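Local coordinates for protein transcriptional repressor of the blcABC operon (Agrobacterium tumefaciens, PDB 3MQ0) that probably binds DNA as a transcription factor of the IclR family, acting as the repressor of the blcABC operon and being regulated through its oligomerization, at residues G129-I134 against T158-I163. Numbering follows the deposited sequence.
Sequences GEVVYI and TATGKI
Strand 130-137 runs past the first turn of helix 159-165 and comes nearest at V131 and G161, whose CA atoms lie 6.0 Å apart. The approach illustrates how a branched side chain can meet the backbone of a helix: G161 offers no side chain on this face, and V131 CG1, anti to its own carbonyl carbon (chi1 -64°), rests on the bare G161 CA 3.5 Å away, with the hydroxyls of T158 and T160 close by on the same turn. The other methyl, CG2, meets T158 tip to tip, 3.7 Å from T158 OG1. That oxygen is already engaged, since T158 is the N-cap residue and, with chi1 at 61°, turns OG1 back over the helix start to accept from G161 N at 2.9 Å, a bent bond of 134°. The valine thus packs against a capped helix end in the GAF-like C-terminal domain of the IclR family, where 130-137 lies between strands 120-127 and 152-154 of an antiparallel sheet. Y133 does not aim its CB at the helix, but its far end comes nearer, and OH meets T158 CG2 tip to tip at 3.6 Å. A water bridges Y133 OH and T160 OG1, each 3.1 Å from the water O, while T160 OG1 also bonds T124 OG1 on strand 120-127 and lies 3.8 Å from V131 CG1.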
loop_
_atom_site.group_PDB
_atom_site.type_symbol
_atom_site.label_atom_id
_atom_site.label_comp_id
_atom_site.label_asym_id
_atom_site.label_seq_id
_atom_site.Cartn_x
_atom_site.Cartn_y
_atom_site.Cartn_z
ATOM N N GLY B 129 -6.234 -4.889 -26.390
ATOM C CA GLY B 129 -5.618 -4.236 -27.531
ATOM C C GLY B 129 -6.193 -2.872 -27.871
ATOM O O GLY B 129 -5.885 -2.327 -28.938
ATOM N N GLU B 130 -7.027 -2.324 -26.983
ATOM C CA GLU B 130 -7.664 -1.013 -27.199
ATOM C C GLU B 130 -7.280 -0.004 -26.122
ATOM O O GLU B 130 -6.902 -0.401 -25.012
ATOM C CB GLU B 130 -9.196 -1.172 -27.213
ATOM C CG GLU B 130 -9.692 -2.229 -28.190
ATOM C CD GLU B 130 -11.216 -2.339 -28.236
ATOM O OE1 GLU B 130 -11.814 -2.901 -27.289
ATOM O OE2 GLU B 130 -11.811 -1.863 -29.228
ATOM N N VAL B 131 -7.374 1.294 -26.433
ATOM C CA VAL B 131 -7.359 2.304 -25.383
ATOM C C VAL B 131 -8.786 2.826 -25.225
ATOM O O VAL B 131 -9.543 2.832 -26.184
ATOM C CB VAL B 131 -6.400 3.468 -25.670
ATOM C CG1 VAL B 131 -4.943 2.964 -25.716
ATOM C CG2 VAL B 131 -6.753 4.174 -26.966
ATOM N N VAL B 132 -9.141 3.227 -24.009
ATOM C CA VAL B 132 -10.466 3.767 -23.706
ATOM C C VAL B 132 -10.283 5.173 -23.160
ATOM O O VAL B 132 -9.460 5.383 -22.261
ATOM C CB VAL B 132 -11.180 2.899 -22.651
ATOM C CG1 VAL B 132 -12.545 3.494 -22.304
ATOM C CG2 VAL B 132 -11.314 1.462 -23.155
ATOM N N TYR B 133 -10.996 6.136 -23.736
ATOM C CA TYR B 133 -10.874 7.541 -23.347
ATOM C C TYR B 133 -11.638 7.810 -22.066
ATOM O O TYR B 133 -12.844 7.611 -22.013
ATOM C CB TYR B 133 -11.298 8.479 -24.510
ATOM C CG TYR B 133 -10.273 8.357 -25.588
ATOM C CD1 TYR B 133 -10.333 7.316 -26.495
ATOM C CD2 TYR B 133 -9.157 9.187 -25.609
ATOM C CE1 TYR B 133 -9.332 7.125 -27.433
ATOM C CE2 TYR B 133 -8.153 9.008 -26.543
ATOM C CZ TYR B 133 -8.254 7.978 -27.456
ATOM O OH TYR B 133 -7.267 7.787 -28.391
ATOM N N ILE B 134 -10.930 8.220 -21.019
ATOM C CA ILE B 134 -11.595 8.506 -19.753
ATOM C C ILE B 134 -11.578 9.978 -19.377
ATOM O O ILE B 134 -12.281 10.397 -18.451
ATOM C CB ILE B 134 -11.030 7.669 -18.596
ATOM C CG1 ILE B 134 -9.539 7.946 -18.385
ATOM C CG2 ILE B 134 -11.247 6.184 -18.873
ATOM C CD1 ILE B 134 -8.990 7.374 -17.071
ATOM N N THR B 158 -2.625 4.687 -31.528
ATOM C CA THR B 158 -2.718 5.959 -30.798
ATOM C C THR B 158 -1.425 6.272 -30.047
ATOM O O THR B 158 -0.639 5.369 -29.764
ATOM C CB THR B 158 -3.876 5.931 -29.761
ATOM O OG1 THR B 158 -3.625 4.901 -28.804
ATOM C CG2 THR B 158 -5.219 5.633 -30.424
ATOM N N ALA B 159 -1.203 7.540 -29.692
ATOM C CA ALA B 159 0.005 7.880 -28.941
ATOM C C ALA B 159 -0.043 7.269 -27.539
ATOM O O ALA B 159 0.938 6.694 -27.090
ATOM C CB ALA B 159 0.196 9.405 -28.854
ATOM N N THR B 160 -1.180 7.376 -26.847
ATOM C CA THR B 160 -1.265 6.734 -25.527
ATOM C C THR B 160 -1.137 5.228 -25.628
ATOM O O THR B 160 -0.552 4.606 -24.743
ATOM C CB THR B 160 -2.579 7.022 -24.764
ATOM O OG1 THR B 160 -3.697 6.594 -25.541
ATOM C CG2 THR B 160 -2.722 8.514 -24.439
ATOM N N GLY B 161 -1.705 4.657 -26.695
ATOM C CA GLY B 161 -1.643 3.223 -26.940
ATOM C C GLY B 161 -0.205 2.740 -27.090
ATOM O O GLY B 161 0.191 1.768 -26.469
ATOM N N LYS B 162 0.584 3.426 -27.914
ATOM C CA LYS B 162 2.001 3.083 -28.061
ATOM C C LYS B 162 2.759 3.166 -26.736
ATOM O O LYS B 162 3.554 2.288 -26.409
ATOM C CB LYS B 162 2.670 3.975 -29.112
ATOM C CG LYS B 162 2.139 3.787 -30.537
ATOM C CD LYS B 162 2.727 4.852 -31.476
ATOM C CE LYS B 162 1.889 4.992 -32.758
ATOM N NZ LYS B 162 1.995 3.741 -33.558
ATOM N N ILE B 163 2.543 4.232 -25.974
ATOM C CA ILE B 163 3.276 4.350 -24.720
ATOM C C ILE B 163 2.859 3.241 -23.738
ATOM O O ILE B 163 3.718 2.650 -23.087
ATOM C CB ILE B 163 3.223 5.783 -24.090
ATOM C CG1 ILE B 163 4.305 5.947 -23.011
ATOM C CG2 ILE B 163 1.883 6.059 -23.483
ATOM C CD1 ILE B 163 5.649 6.367 -23.514
HETATM O O HOH W 1 -4.338 8.692 -27.789
#